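Hypothetical protein Atu1913 (Agrobacterium tumefaciens str., PDB 2B1Y) is of unknown function but appears to form a two-fold symmetric pair of chains joined by antiparallel strand pairing and apolar packing. Local coordinates at the interface of chains A and B. Coordinates in Å, arbitrary orientation; residue numbers count along the deposited sequence, not the author numbering. Chains: chain A/B, hypothetical protein Atu1913.

Contacts 1, 2 and 3 run in succession along the same interwoven strands. Their C-alpha centres lie about 13 Å apart for contacts 1 and 2, 7 Å for contacts 2 and 3, and 19 Å for contacts 1 and 3. Contacts 2 and 3 share A:Ile75 and A:Ser86. Strands 69-76 and 86-91 of chain A and strand 30-36 of chain B enter all three. This suggests a continuous antiparallel pairing of strands from both chains, built from early strands of chain B and late strands of chain A. Two-fold symmetry repeats it with the chains exchanged, consistent with an intertwined dimer.

Contact 1: the interface of chains A and B. Residues chain A 63-65, 67, 71, 90; chain B 16-17, 20, 22, 34.
A:Ile63 and B:Leu22 pair their backbones as an antiparallel bridge between strand 61-64 of chain A and strand 21-26 of chain B. B:Leu22 N donates to A:Ile63 O at 2.8 Å, and A:Ile63 N returns a bond to B:Leu22 O at 3.1 Å. The pairing continues past the strand end, where A:Val65 N reaches B:Thr20 O at 2.8 Å. A:Met90, on the other flank, also bridges B:Leu22.

Apolar packing covers one side of this ladder. B:Leu34 has CG anti to its backbone N (chi1 173°), and its branch point sits over the benzo part of the indole face, with CG 3.5 Å from A:Trp71 CE3. Its CD2 lies over the same face, offset toward the rim, and also touches A:Ile63 CG2 at 3.7 Å. B:Leu16 divides its branches: CD1 goes to A:Val65 CG2 at 3.9 Å, whereas CD2 meets the selenium of A:Met90, a selenomethionine, with SE 4.0 Å away. Both pairs of side chains cross at about a right angle.

A second-shell bond restrains the indole. A:Trp71 NE1 donates to A:Glu67 O at 3.0 Å, and that oxygen lies only 8° out of the ring plane, which limits ring rotation while its face packs on B:Leu34. The patch hides 258 Å² in all; it joins strands of the two chains in the deposited pair and appears to add apolar packing beside the shared sheet.

Contact 2: the interface of chains A and B. Residues chain A 56, 61, 73-75, 86; chain B 24, 26, 31-32.
Strand 61-64 of chain A, through A:Ile61, runs antiparallel to strand 21-26 of chain B at B:Ile24, while strand 69-76 of chain A bridges strand 30-36 of chain B at A:Ile75 and B:Val32. Strand 86-91 bridges B:Leu26 through A:Ser86, and A:Ala56 at the end of strand 52-56 adds its methyl.

Two backbone bonds fix the first pairing: B:Ile24 N to A:Ile61 O at 2.7 Å and A:Ile61 N to B:Ile24 O at 2.9 Å. The remaining contacts are mainly aliphatic. B:Val32 spreads its two methyls between partners. With CG1 anti to the backbone N (chi1 174°), that branch meets A:Leu73 CD1 at 3.9 Å and faces the tip of A:Ile61, while CG2 touches A:Ile75 CD1 at 3.8 Å and also lies against A:Ala56 CB. The side chains of B:Val32 and A:Ile75 point the same way, side by side; those of A:Leu73 and B:Ile24 instead meet tip to tip, A:Leu73 CD2 standing 3.9 Å from B:Ile24 CG1. A:Ile75 and B:Ile24 slide past each other in opposite directions.

B:Leu26 forks at its end. CD2 wedges against A:Ile75 CG2 at 3.5 Å and also touches A:Ser86 CB. The other branch is pressed close, B:Leu26 CD1 lying 3.5 Å from A:Ala56 CB.

Contact 3: the interface of chains A and B. Residues chain A 75-76, 83-84, 86; chain B 7-9, 30.
A:Leu83 projects across B:Arg7, B:Thr9 and B:Asn30, and its side chain can be followed outward. CB lies beside the arginine, near both its CB and its NH2. From there CG continues anti to the backbone N (chi1 -178°), which carries the fork over strand 8-16 of chain B. CG passes the hydroxyl of B:Thr9. At the tip the methyls part: CD1 goes to B:Tyr8 CA and to the amide of B:Asn30, 3.5 Å from the atom modelled as ND2, an assignment that is doubtful. CD2 touches B:Thr9 OG1 at 3.5 Å and covers one face of the B:Arg7 guanidinium near its rim, 3.8 Å from CZ. The leucine and arginine side chains cross at about a right angle. A:Leu83 alone has 86 Å² hidden by the partner.

Nearby, the backbones pair antiparallel, B:Thr9 N giving to A:Ile75 O at 2.7 Å and A:Ile75 N to B:Thr9 O at 3.0 Å. The B:Thr9 hydroxyl also reaches a water, with OG1 2.7 Å from it; the same water contacts A:Ala84 O and A:Ser86 OG, so three polar groups from both chains converge there.

A:Ala84 N and B:Asn30 ND2, 2.8 Å apart as modelled, are both donors, so the amide may be flipped. Overall the patch hides 264 Å²; in the deposited pair it holds the start of strand 8-16 of chain B against chain A, and may stabilise a dimer.

Contact 1: the interface of chains A and B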
loop_
_atom_site.group_PDB
_atom_site.type_symbol
_atom_site.label_atom_id
_atom_site.label_comp_id
_atom_site.label_asym_id
_atom_site.label_seq_id
_atom_site.Cartn_x
_atom_site.Cartn_y
_atom_site.Cartn_z
ATOM N N ILE A 63 -16.520 4.929 14.625
ATOM C CA ILE A 63 -16.260 5.499 13.313
ATOM C C ILE A 63 -17.638 5.585 12.663
ATOM O O ILE A 63 -18.393 4.620 12.681
ATOM C CB ILE A 63 -15.370 4.581 12.411
ATOM C CG1 ILE A 63 -14.008 4.279 13.034
ATOM C CG2 ILE A 63 -15.158 5.234 10.992
ATOM C CD1 ILE A 63 -13.065 3.457 12.102
ATOM N N ALA A 64 -17.984 6.743 12.106
ATOM C CA ALA A 64 -19.292 6.908 11.492
ATOM C C ALA A 64 -19.120 6.780 9.985
ATOM O O ALA A 64 -18.149 7.285 9.416
ATOM C CB ALA A 64 -19.873 8.269 11.852
ATOM N N VAL A 65 -20.028 6.063 9.352
ATOM C CA VAL A 65 -19.949 5.836 7.924
ATOM C C VAL A 65 -20.314 7.190 7.277
ATOM O O VAL A 65 -21.308 7.783 7.664
ATOM C CB VAL A 65 -20.944 4.741 7.548
ATOM C CG1 VAL A 65 -21.164 4.705 6.077
ATOM C CG2 VAL A 65 -20.475 3.350 8.123
ATOM N N GLU A 67 -21.059 8.092 3.945
ATOM C CA GLU A 67 -21.922 8.043 2.737
ATOM C C GLU A 67 -22.581 6.677 2.711
ATOM O O GLU A 67 -22.033 5.743 3.277
ATOM C CB GLU A 67 -21.085 8.162 1.454
ATOM C CG GLU A 67 -20.521 9.538 1.186
ATOM C CD GLU A 67 -21.608 10.582 1.138
ATOM O OE1 GLU A 67 -22.691 10.275 0.590
ATOM O OE2 GLU A 67 -21.384 11.698 1.657
ATOM N N TRP A 71 -19.816 -1.199 2.628
ATOM C CA TRP A 71 -18.652 -0.888 3.481
ATOM C C TRP A 71 -17.946 -2.162 3.932
ATOM O O TRP A 71 -18.567 -3.214 4.062
ATOM C CB TRP A 71 -19.066 -0.027 4.693
ATOM C CG TRP A 71 -19.379 1.390 4.277
ATOM C CD1 TRP A 71 -20.621 1.921 4.064
ATOM C CD2 TRP A 71 -18.433 2.423 3.961
ATOM N NE1 TRP A 71 -20.508 3.230 3.669
ATOM C CE2 TRP A 71 -19.180 3.571 3.602
ATOM C CE3 TRP A 71 -17.032 2.506 4.002
ATOM C CZ2 TRP A 71 -18.578 4.784 3.246
ATOM C CZ3 TRP A 71 -16.424 3.705 3.632
ATOM C CH2 TRP A 71 -17.203 4.833 3.256
HETATM N N MSE A 90 -22.737 -2.636 15.143
HETATM C CA MSE A 90 -23.234 -1.682 14.183
HETATM C C MSE A 90 -24.407 -0.951 14.855
HETATM O O MSE A 90 -25.462 -1.566 15.162
HETATM C CB MSE A 90 -23.635 -2.399 12.877
HETATM C CG MSE A 90 -22.458 -3.179 12.129
HETATM SE SE MSE A 90 -23.252 -3.845 10.458
HETATM C CE MSE A 90 -24.594 -5.010 11.220
ATOM N N LEU B 16 -24.532 0.069 4.172
ATOM C CA LEU B 16 -24.881 0.845 5.351
ATOM C C LEU B 16 -25.221 2.278 4.958
ATOM O O LEU B 16 -24.556 2.843 4.097
ATOM C CB LEU B 16 -23.705 0.884 6.334
ATOM C CG LEU B 16 -23.150 -0.462 6.822
ATOM C CD1 LEU B 16 -21.907 -0.231 7.683
ATOM C CD2 LEU B 16 -24.203 -1.265 7.597
ATOM N N ARG B 17 -26.222 2.852 5.621
ATOM C CA ARG B 17 -26.637 4.225 5.367
ATOM C C ARG B 17 -25.636 5.184 5.992
ATOM O O ARG B 17 -25.078 4.895 7.058
ATOM C CB ARG B 17 -28.033 4.481 5.952
ATOM C CG ARG B 17 -28.849 5.497 5.149
ATOM C CD ARG B 17 -29.999 6.092 5.950
ATOM N NE ARG B 17 -30.588 7.237 5.250
ATOM C CZ ARG B 17 -31.760 7.799 5.551
ATOM N NH1 ARG B 17 -32.499 7.341 6.548
ATOM N NH2 ARG B 17 -32.194 8.827 4.846
ATOM N N THR B 20 -24.494 5.594 9.988
ATOM C CA THR B 20 -24.335 4.361 10.767
ATOM C C THR B 20 -22.995 4.433 11.499
ATOM O O THR B 20 -21.998 4.842 10.904
ATOM C CB THR B 20 -24.365 3.136 9.878
ATOM O OG1 THR B 20 -25.610 3.114 9.169
ATOM C CG2 THR B 20 -24.211 1.840 10.703
ATOM N N LEU B 22 -20.030 2.555 13.671
ATOM C CA LEU B 22 -19.445 1.282 14.000
ATOM C C LEU B 22 -18.712 1.426 15.333
ATOM O O LEU B 22 -17.835 2.304 15.486
ATOM C CB LEU B 22 -18.462 0.874 12.914
ATOM C CG LEU B 22 -18.970 0.944 11.476
ATOM C CD1 LEU B 22 -17.854 0.486 10.526
ATOM C CD2 LEU B 22 -20.212 0.089 11.347
ATOM N N LEU B 34 -11.890 1.573 7.630
ATOM C CA LEU B 34 -13.196 1.434 7.067
ATOM C C LEU B 34 -13.090 1.872 5.596
ATOM O O LEU B 34 -12.569 2.951 5.326
ATOM C CB LEU B 34 -14.147 2.369 7.824
ATOM C CG LEU B 34 -15.555 2.459 7.212
ATOM C CD1 LEU B 34 -16.324 1.119 7.356
ATOM C CD2 LEU B 34 -16.345 3.638 7.847
#

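Contact 2: the interface of chains A and B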
loop_
_atom_site.group_PDB
_atom_site.type_symbol
_atom_site.label_atom_id
_atom_site.label_comp_id
_atom_site.label_asym_id
_atom_site.label_seq_id
_atom_site.Cartn_x
_atom_site.Cartn_y
_atom_site.Cartn_z
ATOM N N ALA A 56 -5.180 2.348 16.086
ATOM C CA ALA A 56 -6.072 2.481 17.212
ATOM C C ALA A 56 -5.281 2.179 18.457
ATOM O O ALA A 56 -4.581 1.171 18.487
ATOM C CB ALA A 56 -7.286 1.521 17.063
ATOM N N ILE A 61 -13.519 2.075 19.818
ATOM C CA ILE A 61 -13.567 3.345 19.123
ATOM C C ILE A 61 -14.839 3.331 18.276
ATOM O O ILE A 61 -15.470 2.253 18.061
ATOM C CB ILE A 61 -12.338 3.568 18.259
ATOM C CG1 ILE A 61 -12.124 2.405 17.291
ATOM C CG2 ILE A 61 -11.045 3.796 19.121
ATOM C CD1 ILE A 61 -11.680 2.881 15.923
ATOM N N LEU A 73 -14.785 -3.385 6.845
ATOM C CA LEU A 73 -13.967 -2.940 7.964
ATOM C C LEU A 73 -12.802 -3.906 8.058
ATOM O O LEU A 73 -13.016 -5.138 8.139
ATOM C CB LEU A 73 -14.769 -2.969 9.267
ATOM C CG LEU A 73 -13.928 -2.603 10.493
ATOM C CD1 LEU A 73 -13.595 -1.128 10.380
ATOM C CD2 LEU A 73 -14.684 -2.931 11.745
ATOM N N ILE A 74 -11.598 -3.350 8.056
ATOM C CA ILE A 74 -10.390 -4.154 8.193
ATOM C C ILE A 74 -9.759 -3.847 9.506
ATOM O O ILE A 74 -9.557 -2.685 9.826
ATOM C CB ILE A 74 -9.371 -3.839 7.067
ATOM C CG1 ILE A 74 -9.948 -4.236 5.719
ATOM C CG2 ILE A 74 -7.987 -4.493 7.352
ATOM C CD1 ILE A 74 -10.392 -5.638 5.573
ATOM N N ILE A 75 -9.423 -4.893 10.251
ATOM C CA ILE A 75 -8.516 -4.779 11.397
ATOM C C ILE A 75 -7.222 -5.457 10.982
ATOM O O ILE A 75 -7.252 -6.592 10.513
ATOM C CB ILE A 75 -9.074 -5.522 12.647
ATOM C CG1 ILE A 75 -10.515 -5.041 12.940
ATOM C CG2 ILE A 75 -8.136 -5.339 13.839
ATOM C CD1 ILE A 75 -10.632 -3.590 13.210
ATOM N N SER A 86 -10.804 -8.738 17.815
ATOM C CA SER A 86 -11.660 -7.611 17.565
ATOM C C SER A 86 -13.134 -8.015 17.529
ATOM O O SER A 86 -13.490 -9.201 17.376
ATOM C CB SER A 86 -11.263 -6.924 16.253
ATOM O OG SER A 86 -11.558 -7.746 15.129
ATOM N N ILE B 24 -16.093 -0.349 17.567
ATOM C CA ILE B 24 -15.109 -1.385 17.268
ATOM C C ILE B 24 -14.236 -1.648 18.484
ATOM O O ILE B 24 -13.675 -0.677 19.027
ATOM C CB ILE B 24 -14.216 -0.925 16.067
ATOM C CG1 ILE B 24 -15.096 -0.602 14.847
ATOM C CG2 ILE B 24 -13.111 -1.948 15.770
ATOM C CD1 ILE B 24 -14.450 0.378 13.923
ATOM N N LEU B 26 -10.985 -3.799 20.326
ATOM C CA LEU B 26 -9.719 -4.451 19.961
ATOM C C LEU B 26 -8.974 -4.828 21.184
ATOM O O LEU B 26 -9.060 -4.111 22.168
ATOM C CB LEU B 26 -8.784 -3.500 19.233
ATOM C CG LEU B 26 -9.252 -2.880 17.969
ATOM C CD1 LEU B 26 -8.306 -1.741 17.675
ATOM C CD2 LEU B 26 -9.153 -3.916 16.918
ATOM N N ASN B 31 -4.332 -1.520 13.435
ATOM C CA ASN B 31 -4.919 -0.537 12.522
ATOM C C ASN B 31 -6.378 -0.873 12.302
ATOM O O ASN B 31 -6.751 -2.047 12.250
ATOM C CB ASN B 31 -4.221 -0.586 11.154
ATOM C CG ASN B 31 -2.713 -0.422 11.282
ATOM O OD1 ASN B 31 -2.247 0.449 12.012
ATOM N ND2 ASN B 31 -1.970 -1.270 10.616
ATOM N N VAL B 32 -7.177 0.167 12.134
ATOM C CA VAL B 32 -8.591 -0.011 11.861
ATOM C C VAL B 32 -8.888 0.808 10.623
ATOM O O VAL B 32 -8.599 1.997 10.598
ATOM C CB VAL B 32 -9.439 0.505 13.065
ATOM C CG1 VAL B 32 -10.979 0.482 12.751
ATOM C CG2 VAL B 32 -9.154 -0.314 14.283
#

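Contact 3: the interface of chains A and B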
loop_
_atom_site.group_PDB
_atom_site.type_symbol
_atom_site.label_atom_id
_atom_site.label_comp_id
_atom_site.label_asym_id
_atom_site.label_seq_id
_atom_site.Cartn_x
_atom_site.Cartn_y
_atom_site.Cartn_z
ATOM N N ILE A 75 -9.423 -4.893 10.251
ATOM C CA ILE A 75 -8.516 -4.779 11.397
ATOM C C ILE A 75 -7.222 -5.457 10.982
ATOM O O ILE A 75 -7.252 -6.592 10.513
ATOM C CB ILE A 75 -9.074 -5.522 12.647
ATOM C CG1 ILE A 75 -10.515 -5.041 12.940
ATOM C CG2 ILE A 75 -8.136 -5.339 13.839
ATOM C CD1 ILE A 75 -10.632 -3.590 13.210
ATOM N N ASP A 76 -6.087 -4.782 11.133
ATOM C CA ASP A 76 -4.871 -5.408 10.605
ATOM C C ASP A 76 -3.607 -5.058 11.351
ATOM O O ASP A 76 -3.519 -4.057 12.067
ATOM C CB ASP A 76 -4.707 -5.090 9.110
ATOM C CG ASP A 76 -4.282 -3.641 8.870
ATOM O OD1 ASP A 76 -5.144 -2.789 8.618
ATOM O OD2 ASP A 76 -3.083 -3.342 9.015
ATOM N N LEU A 83 -1.781 -9.655 15.260
ATOM C CA LEU A 83 -3.171 -9.290 14.969
ATOM C C LEU A 83 -4.029 -9.268 16.231
ATOM O O LEU A 83 -4.090 -10.254 16.989
ATOM C CB LEU A 83 -3.765 -10.254 13.917
ATOM C CG LEU A 83 -5.217 -9.967 13.483
ATOM C CD1 LEU A 83 -5.365 -8.625 12.753
ATOM C CD2 LEU A 83 -5.790 -11.150 12.631
ATOM N N ALA A 84 -4.664 -8.121 16.473
ATOM C CA ALA A 84 -5.580 -7.948 17.598
ATOM C C ALA A 84 -6.823 -8.824 17.429
ATOM O O ALA A 84 -7.255 -9.077 16.288
ATOM C CB ALA A 84 -6.025 -6.430 17.699
ATOM N N SER A 86 -10.804 -8.738 17.815
ATOM C CA SER A 86 -11.660 -7.611 17.565
ATOM C C SER A 86 -13.134 -8.015 17.529
ATOM O O SER A 86 -13.490 -9.201 17.376
ATOM C CB SER A 86 -11.263 -6.924 16.253
ATOM O OG SER A 86 -11.558 -7.746 15.129
ATOM N N ARG B 7 -1.126 -9.997 8.799
ATOM C CA ARG B 7 -2.397 -10.633 9.079
ATOM C C ARG B 7 -3.490 -9.571 9.187
ATOM O O ARG B 7 -3.220 -8.427 9.515
ATOM C CB ARG B 7 -2.345 -11.476 10.369
ATOM C CG ARG B 7 -1.386 -12.717 10.314
ATOM C CD ARG B 7 -1.584 -13.611 11.517
ATOM N NE ARG B 7 -2.925 -14.163 11.453
ATOM C CZ ARG B 7 -3.718 -14.363 12.493
ATOM N NH1 ARG B 7 -4.922 -14.841 12.281
ATOM N NH2 ARG B 7 -3.308 -14.083 13.719
ATOM N N TYR B 8 -4.715 -9.962 8.928
ATOM C CA TYR B 8 -5.832 -9.008 9.031
ATOM C C TYR B 8 -7.137 -9.754 9.250
ATOM O O TYR B 8 -7.234 -10.972 9.006
ATOM C CB TYR B 8 -5.936 -8.124 7.765
ATOM C CG TYR B 8 -6.410 -8.879 6.550
ATOM C CD1 TYR B 8 -5.518 -9.658 5.816
ATOM C CD2 TYR B 8 -7.747 -8.839 6.147
ATOM C CE1 TYR B 8 -5.947 -10.377 4.709
ATOM C CE2 TYR B 8 -8.189 -9.558 5.048
ATOM C CZ TYR B 8 -7.263 -10.326 4.332
ATOM O OH TYR B 8 -7.656 -11.034 3.225
ATOM N N THR B 9 -8.155 -9.005 9.680
ATOM C CA THR B 9 -9.484 -9.530 9.810
ATOM C C THR B 9 -10.411 -8.655 8.981
ATOM O O THR B 9 -10.328 -7.445 9.066
ATOM C CB THR B 9 -9.964 -9.384 11.261
ATOM O OG1 THR B 9 -9.124 -10.162 12.115
ATOM C CG2 THR B 9 -11.412 -9.855 11.375
ATOM N N ASN B 30 -3.602 -1.936 16.974
ATOM C CA ASN B 30 -3.695 -2.402 15.593
ATOM C C ASN B 30 -4.299 -1.296 14.744
ATOM O O ASN B 30 -4.713 -0.254 15.268
ATOM C CB ASN B 30 -4.573 -3.660 15.470
ATOM C CG ASN B 30 -3.775 -4.939 15.323
ATOM O OD1 ASN B 30 -2.602 -5.047 15.732
ATOM N ND2 ASN B 30 -4.421 -5.941 14.761
HETATM O O HOH W 1 -9.348 -9.248 14.602
#